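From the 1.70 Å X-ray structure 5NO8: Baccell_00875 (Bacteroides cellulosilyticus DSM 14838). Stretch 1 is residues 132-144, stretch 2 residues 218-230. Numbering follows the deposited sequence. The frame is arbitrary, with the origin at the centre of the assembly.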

ATOM      1  N   GLU A 132     -22.850  -5.333  32.608  1.00 16.18           N
ATOM      2  CA  GLU A 132     -23.292  -5.257  34.020  1.00 18.53           C
ATOM      3  C   GLU A 132     -24.742  -4.795  34.186  1.00 19.97           C
ATOM      4  O   GLU A 132     -25.217  -4.580  35.312  1.00 19.74           O
ATOM      5  CB  GLU A 132     -22.351  -4.312  34.783  1.00 20.04           C
ATOM      6  CG  GLU A 132     -20.925  -4.806  34.884  1.00 23.25           C
ATOM      7  CD  GLU A 132     -20.758  -6.041  35.763  1.00 29.68           C
ATOM      8  OE1 GLU A 132     -21.642  -6.331  36.594  1.00 36.95           O
ATOM      9  OE2 GLU A 132     -19.719  -6.716  35.642  1.00 37.69           O
ATOM     10  N   GLY A 133     -25.450  -4.627  33.079  1.00 20.25           N
ATOM     11  CA  GLY A 133     -26.825  -4.166  33.090  1.00 21.64           C
ATOM     12  C   GLY A 133     -27.844  -5.268  33.286  1.00 22.91           C
ATOM     13  O   GLY A 133     -27.488  -6.424  33.478  1.00 23.19           O
ATOM     14  N   GLU A 134     -29.124  -4.880  33.229  1.00 23.25           N
ATOM     15  CA  GLU A 134     -30.234  -5.786  33.487  1.00 24.23           C
ATOM     16  C   GLU A 134     -30.808  -6.438  32.219  1.00 23.75           C
ATOM     17  O   GLU A 134     -31.530  -7.425  32.338  1.00 25.80           O
ATOM     18  CB  GLU A 134     -31.379  -5.043  34.207  1.00 27.02           C
ATOM     19  N   GLU A 135     -30.470  -5.907  31.038  1.00 21.27           N
ATOM     20  CA  GLU A 135     -30.952  -6.420  29.752  1.00 19.83           C
ATOM     21  C   GLU A 135     -29.774  -6.754  28.835  1.00 18.79           C
ATOM     22  O   GLU A 135     -28.690  -6.207  29.011  1.00 17.74           O
ATOM     23  CB  GLU A 135     -31.852  -5.376  29.042  1.00 20.94           C
ATOM     24  N   PRO A 136     -29.991  -7.655  27.860  1.00 18.94           N
ATOM     25  CA  PRO A 136     -28.962  -7.867  26.841  1.00 17.90           C
ATOM     26  C   PRO A 136     -28.654  -6.583  26.058  1.00 16.72           C
ATOM     27  O   PRO A 136     -29.535  -5.760  25.851  1.00 15.91           O
ATOM     28  CB  PRO A 136     -29.561  -8.950  25.918  1.00 19.49           C
ATOM     29  CG  PRO A 136     -30.729  -9.519  26.674  1.00 21.00           C
ATOM     30  CD  PRO A 136     -31.206  -8.453  27.603  1.00 20.12           C
ATOM     31  N   VAL A 137     -27.391  -6.432  25.672  1.00 14.83           N
ATOM     32  CA  VAL A 137     -26.957  -5.326  24.834  1.00 15.24           C
ATOM     33  C   VAL A 137     -26.251  -5.881  23.602  1.00 15.07           C
ATOM     34  O   VAL A 137     -25.627  -6.952  23.652  1.00 14.91           O
ATOM     35  CB  VAL A 137     -26.000  -4.371  25.572  1.00 16.64           C
ATOM     36  CG1 VAL A 137     -26.672  -3.818  26.837  1.00 18.27           C
ATOM     37  CG2 VAL A 137     -24.688  -5.040  25.940  1.00 17.41           C
ATOM     38  N   SER A 138     -26.353  -5.132  22.504  1.00 14.20           N
ATOM     39  CA  SER A 138     -25.550  -5.369  21.311  1.00 14.24           C
ATOM     40  C   SER A 138     -24.519  -4.252  21.223  1.00 13.73           C
ATOM     41  O   SER A 138     -24.835  -3.094  21.484  1.00 14.51           O
ATOM     42  CB  SER A 138     -26.407  -5.415  20.071  1.00 15.14           C
ATOM     43  OG  SER A 138     -27.299  -6.516  20.095  1.00 15.47           O
ATOM     44  N   LEU A 139     -23.274  -4.596  20.964  1.00 13.25           N
ATOM     45  CA  LEU A 139     -22.222  -3.600  20.797  1.00 13.89           C
ATOM     46  C   LEU A 139     -21.786  -3.644  19.344  1.00 13.39           C
ATOM     47  O   LEU A 139     -21.464  -4.724  18.843  1.00 13.77           O
ATOM     48  CB  LEU A 139     -21.006  -3.900  21.690  1.00 15.18           C
ATOM     49  CG  LEU A 139     -21.308  -3.955  23.212  1.00 17.00           C
ATOM     50  CD1 LEU A 139     -20.037  -4.178  24.021  1.00 18.36           C
ATOM     51  CD2 LEU A 139     -22.031  -2.682  23.655  1.00 17.55           C
ATOM     52  N   TYR A 140     -21.777  -2.491  18.691  1.00 12.06           N
ATOM     53  CA  TYR A 140     -21.329  -2.373  17.335  1.00 12.55           C
ATOM     54  C   TYR A 140     -20.152  -1.405  17.277  1.00 13.31           C
ATOM     55  O   TYR A 140     -20.041  -0.487  18.107  1.00 12.38           O
ATOM     56  CB  TYR A 140     -22.456  -1.845  16.478  1.00 12.67           C
ATOM     57  CG  TYR A 140     -23.644  -2.737  16.343  1.00 12.98           C
ATOM     58  CD1 TYR A 140     -23.689  -3.716  15.341  1.00 13.86           C
ATOM     59  CD2 TYR A 140     -24.730  -2.643  17.196  1.00 12.95           C
ATOM     60  CE1 TYR A 140     -24.793  -4.512  15.184  1.00 13.27           C
ATOM     61  CE2 TYR A 140     -25.842  -3.460  17.050  1.00 12.78           C
ATOM     62  CZ  TYR A 140     -25.850  -4.404  16.038  1.00 14.03           C
ATOM     63  OH  TYR A 140     -26.944  -5.194  15.849  1.00 14.39           O
ATOM     64  N   ASP A 141     -19.284  -1.577  16.277  1.00 13.16           N
ATOM     65  CA  ASP A 141     -18.132  -0.685  16.090  1.00 13.81           C
ATOM     66  C   ASP A 141     -17.360  -0.509  17.399  1.00 13.71           C
ATOM     67  O   ASP A 141     -17.140   0.601  17.899  1.00 12.64           O
ATOM     68  CB  ASP A 141     -18.586   0.647  15.487  1.00 14.94           C
ATOM     69  CG  ASP A 141     -18.726   0.570  13.970  1.00 16.74           C
ATOM     70  OD1 ASP A 141     -19.001  -0.559  13.469  1.00 18.65           O
ATOM     71  OD2 ASP A 141     -18.503   1.604  13.277  1.00 16.40           O
ATOM     72  N   VAL A 142     -16.964  -1.645  17.918  1.00 13.56           N
ATOM     73  CA  VAL A 142     -16.177  -1.746  19.145  1.00 14.50           C
ATOM     74  C   VAL A 142     -14.706  -1.711  18.710  1.00 14.27           C
ATOM     75  O   VAL A 142     -14.303  -2.500  17.863  1.00 13.46           O
ATOM     76  CB  VAL A 142     -16.433  -3.081  19.874  1.00 15.52           C
ATOM     77  CG1 VAL A 142     -15.646  -3.128  21.191  1.00 15.53           C
ATOM     78  CG2 VAL A 142     -17.922  -3.292  20.087  1.00 16.26           C
ATOM     79  N   ALA A 143     -13.923  -0.793  19.271  1.00 13.14           N
ATOM     80  CA  ALA A 143     -12.520  -0.661  18.851  1.00 12.80           C
ATOM     81  C   ALA A 143     -11.634  -0.163  19.967  1.00 12.74           C
ATOM     82  O   ALA A 143     -12.095   0.517  20.864  1.00 12.90           O
ATOM     83  CB  ALA A 143     -12.395   0.236  17.624  1.00 12.91           C
ATOM     84  N   VAL A 144     -10.362  -0.573  19.921  1.00 12.28           N
ATOM     85  CA  VAL A 144      -9.354  -0.105  20.854  1.00 11.79           C
ATOM     86  C   VAL A 144      -8.357   0.716  20.034  1.00 12.20           C
ATOM     87  O   VAL A 144      -7.849   0.258  18.992  1.00 11.98           O
ATOM     88  CB  VAL A 144      -8.647  -1.273  21.553  1.00 12.25           C
ATOM     89  CG1 VAL A 144      -7.511  -0.794  22.464  1.00 12.86           C
ATOM     90  CG2 VAL A 144      -9.631  -2.106  22.337  1.00 12.29           C
ATOM     91  N   ILE A 218      -4.624   4.696  14.315  1.00 13.24           N
ATOM     92  CA  ILE A 218      -5.199   3.356  14.063  1.00 13.60           C
ATOM     93  C   ILE A 218      -6.068   2.926  15.247  1.00 14.17           C
ATOM     94  O   ILE A 218      -5.663   3.080  16.396  1.00 14.72           O
ATOM     95  CB  ILE A 218      -4.076   2.332  13.829  1.00 14.45           C
ATOM     96  CG1 ILE A 218      -3.314   2.680  12.528  1.00 15.56           C
ATOM     97  CG2 ILE A 218      -4.613   0.904  13.810  1.00 14.29           C
ATOM     98  CD1 ILE A 218      -1.889   2.205  12.488  1.00 17.24           C
ATOM     99  N   ALA A 219      -7.259   2.388  14.958  1.00 13.17           N
ATOM    100  CA  ALA A 219      -8.109   1.724  15.934  1.00 12.62           C
ATOM    101  C   ALA A 219      -8.379   0.294  15.456  1.00 13.42           C
ATOM    102  O   ALA A 219      -8.778   0.094  14.318  1.00 13.61           O
ATOM    103  CB  ALA A 219      -9.426   2.461  16.122  1.00 12.51           C
ATOM    104  N   LEU A 220      -8.109  -0.685  16.298  1.00 12.64           N
ATOM    105  CA  LEU A 220      -8.367  -2.084  15.942  1.00 12.59           C
ATOM    106  C   LEU A 220      -9.813  -2.446  16.324  1.00 13.13           C
ATOM    107  O   LEU A 220     -10.210  -2.284  17.492  1.00 13.39           O
ATOM    108  CB  LEU A 220      -7.353  -2.998  16.623  1.00 13.16           C
ATOM    109  CG  LEU A 220      -5.887  -2.735  16.249  1.00 13.32           C
ATOM    110  CD1 LEU A 220      -5.004  -3.784  16.870  1.00 14.19           C
ATOM    111  CD2 LEU A 220      -5.610  -2.679  14.742  1.00 14.54           C
ATOM    112  N   ASP A 221     -10.574  -2.961  15.355  1.00 12.51           N
ATOM    113  CA  ASP A 221     -11.970  -3.313  15.555  1.00 13.33           C
ATOM    114  C   ASP A 221     -12.158  -4.735  16.042  1.00 12.61           C
ATOM    115  O   ASP A 221     -11.673  -5.676  15.429  1.00 13.32           O
ATOM    116  CB  ASP A 221     -12.767  -3.148  14.262  1.00 14.13           C
ATOM    117  CG  ASP A 221     -12.773  -1.729  13.748  1.00 15.99           C
ATOM    118  OD1 ASP A 221     -13.046  -0.801  14.545  1.00 20.13           O
ATOM    119  OD2 ASP A 221     -12.521  -1.530  12.548  1.00 15.53           O
ATOM    120  N   LEU A 222     -12.882  -4.874  17.137  1.00 12.34           N
ATOM    121  CA  LEU A 222     -13.303  -6.154  17.657  1.00 12.77           C
ATOM    122  C   LEU A 222     -14.539  -6.600  16.859  1.00 12.51           C
ATOM    123  O   LEU A 222     -15.172  -5.780  16.159  1.00 12.39           O
ATOM    124  CB  LEU A 222     -13.671  -6.034  19.156  1.00 13.01           C
ATOM    125  CG  LEU A 222     -12.496  -5.983  20.115  1.00 13.51           C
ATOM    126  CD1 LEU A 222     -11.667  -4.729  19.948  1.00 14.14           C
ATOM    127  CD2 LEU A 222     -12.988  -6.144  21.563  1.00 14.95           C
ATOM    128  N   PRO A 223     -14.909  -7.886  16.972  1.00 13.95           N
ATOM    129  CA  PRO A 223     -16.189  -8.277  16.411  1.00 14.00           C
ATOM    130  C   PRO A 223     -17.344  -7.495  17.025  1.00 14.15           C
ATOM    131  O   PRO A 223     -17.251  -7.053  18.187  1.00 14.04           O
ATOM    132  CB  PRO A 223     -16.305  -9.772  16.782  1.00 14.46           C
ATOM    133  CG  PRO A 223     -14.906 -10.189  17.109  1.00 14.87           C
ATOM    134  CD  PRO A 223     -14.285  -8.988  17.726  1.00 14.22           C
ATOM    135  N   ASP A 224     -18.424  -7.324  16.267  1.00 14.30           N
ATOM    136  CA  ASP A 224     -19.659  -6.863  16.875  1.00 15.25           C
ATOM    137  C   ASP A 224     -20.117  -7.942  17.871  1.00 15.27           C
ATOM    138  O   ASP A 224     -19.923  -9.133  17.632  1.00 14.56           O
ATOM    139  CB  ASP A 224     -20.710  -6.552  15.817  1.00 17.29           C
ATOM    140  CG  ASP A 224     -20.354  -5.310  14.960  1.00 18.24           C
ATOM    141  OD1 ASP A 224     -19.595  -4.366  15.350  1.00 17.54           O
ATOM    142  OD2 ASP A 224     -20.903  -5.244  13.838  1.00 20.95           O
ATOM    143  N   LEU A 225     -20.685  -7.519  18.995  1.00 14.46           N
ATOM    144  CA  LEU A 225     -20.922  -8.405  20.139  1.00 15.47           C
ATOM    145  C   LEU A 225     -22.394  -8.352  20.557  1.00 15.03           C
ATOM    146  O   LEU A 225     -23.110  -7.351  20.317  1.00 14.33           O
ATOM    147  CB  LEU A 225     -20.056  -8.002  21.351  1.00 15.71           C
ATOM    148  CG  LEU A 225     -18.542  -7.880  21.173  1.00 16.10           C
ATOM    149  CD1 LEU A 225     -17.833  -7.328  22.389  1.00 16.30           C
ATOM    150  CD2 LEU A 225     -18.001  -9.245  20.813  1.00 16.78           C
ATOM    151  N   LEU A 226     -22.830  -9.442  21.171  1.00 14.70           N
ATOM    152  CA  LEU A 226     -24.121  -9.488  21.838  1.00 16.40           C
ATOM    153  C   LEU A 226     -23.829 -10.055  23.217  1.00 15.91           C
ATOM    154  O   LEU A 226     -23.336 -11.182  23.304  1.00 15.21           O
ATOM    155  CB  LEU A 226     -25.095 -10.374  21.053  1.00 18.75           C
ATOM    156  CG  LEU A 226     -26.520 -10.531  21.590  1.00 21.25           C
ATOM    157  CD1 LEU A 226     -27.181  -9.247  21.896  1.00 23.07           C
ATOM    158  CD2 LEU A 226     -27.385 -11.270  20.582  1.00 24.65           C
ATOM    159  N   LEU A 227     -24.090  -9.273  24.272  1.00 15.08           N
ATOM    160  CA  LEU A 227     -23.756  -9.694  25.625  1.00 15.06           C
ATOM    161  C   LEU A 227     -25.004  -9.723  26.473  1.00 14.61           C
ATOM    162  O   LEU A 227     -25.648  -8.707  26.648  1.00 14.01           O
ATOM    163  CB  LEU A 227     -22.730  -8.774  26.258  1.00 15.13           C
ATOM    164  CG  LEU A 227     -21.372  -8.711  25.576  1.00 15.99           C
ATOM    165  CD1 LEU A 227     -20.535  -7.669  26.285  1.00 17.20           C
ATOM    166  CD2 LEU A 227     -20.725 -10.086  25.574  1.00 16.33           C
ATOM    167  N   LYS A 228     -25.359 -10.909  26.953  1.00 15.66           N
ATOM    168  CA  LYS A 228     -26.448 -11.042  27.926  1.00 17.40           C
ATOM    169  C   LYS A 228     -25.977 -10.480  29.260  1.00 16.86           C
ATOM    170  O   LYS A 228     -24.777 -10.290  29.471  1.00 15.44           O
ATOM    171  CB  LYS A 228     -26.900 -12.502  28.062  1.00 20.37           C
ATOM    172  CG  LYS A 228     -27.592 -13.030  26.814  1.00 22.98           C
ATOM    173  CD  LYS A 228     -27.680 -14.550  26.850  1.00 27.01           C
ATOM    174  CE  LYS A 228     -28.040 -15.103  25.496  1.00 31.08           C
ATOM    175  NZ  LYS A 228     -28.010 -16.592  25.488  1.00 33.68           N
ATOM    176  N   PRO A 229     -26.908 -10.215  30.190  1.00 17.91           N
ATOM    177  CA  PRO A 229     -26.454  -9.707  31.486  1.00 17.64           C
ATOM    178  C   PRO A 229     -25.440 -10.630  32.153  1.00 16.95           C
ATOM    179  O   PRO A 229     -25.623 -11.829  32.155  1.00 18.13           O
ATOM    180  CB  PRO A 229     -27.745  -9.678  32.304  1.00 18.45           C
ATOM    181  CG  PRO A 229     -28.756  -9.323  31.279  1.00 18.37           C
ATOM    182  CD  PRO A 229     -28.375 -10.179  30.097  1.00 18.67           C
ATOM    183  N   GLY A 230     -24.363 -10.061  32.641  1.00 16.96           N
ATOM    184  CA  GLY A 230     -23.279 -10.816  33.259  1.00 18.21           C
ATOM    185  C   GLY A 230     -22.266 -11.444  32.310  1.00 18.79           C
ATOM    186  O   GLY A 230     -21.243 -11.948  32.791  1.00 21.81           O
TER
HETATM  187  O   HOH W   1     -20.811  -2.503  13.203  1.00 24.30           O
HETATM  188  O   HOH W   2     -17.114  -3.975  16.282  1.00 15.96           O

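The two stretches run antiparallel and pair twice, with a corner at Asp141 between the pairings. Strand 137-140 lies beside strand 225-227, and strand 142-144 beside strand 218-221. Together they bury 953 Å², both sides summed.

Backbone hydrogen bonds set the register. Val137 and Leu227 form a reciprocal pair: Val137 N to Leu227 O is 3.0 Å, and Leu227 N to Val137 O is 2.9 Å. Leu139 and Leu225 repeat the pattern, with Leu139 N to Leu225 O at 2.8 Å and Leu225 N to Leu139 O at 2.9 Å. Past the corner, Val144 N donates to Leu220 O (3.0 Å) and Leu220 N to Val144 O (2.9 Å). Leu222 N adds a single bond to Val142 O, 2.9 Å long. Between these pairs, CA-H...O contacts fill in, such as Ala143 CA to Leu220 O at 3.1 Å.

At the corner, a side chain and water take over. Asp224 OD1 accepts from Asp141 N at 3.0 Å. The carboxylates of Asp141 and Asp224 carry like charge, and their OD1 atoms lie 4.3 Å apart. Water 1 donates to both Asp141 OD1 (2.7 Å) and Asp224 OD2 (2.8 Å), so it links the two acids. Water 2 accepts from Val142 N (2.9 Å) and donates to Leu222 O and Asp224 OD1, both at 2.7 Å. It bridges Val142 N and Leu222 O, too distant to bond directly, and ties both to Asp224.

Van der Waals contacts of mostly buried aliphatic groups complete the packing. Val137, Leu139, Leu225 and Leu227 share one face of their sheet. There Leu139 CD1 meets Leu225 CD1 and Leu227 CD1, each at 4.2 Å. Beyond the corner, Val142 CG1 is 4.0 Å from Leu222 CD2, and Val144 CG2 is 4.1 Å from Leu222 CD1. In the loops beyond Val137-Leu227, Pro136 CD and Pro229 CD lie 4.1 Å apart.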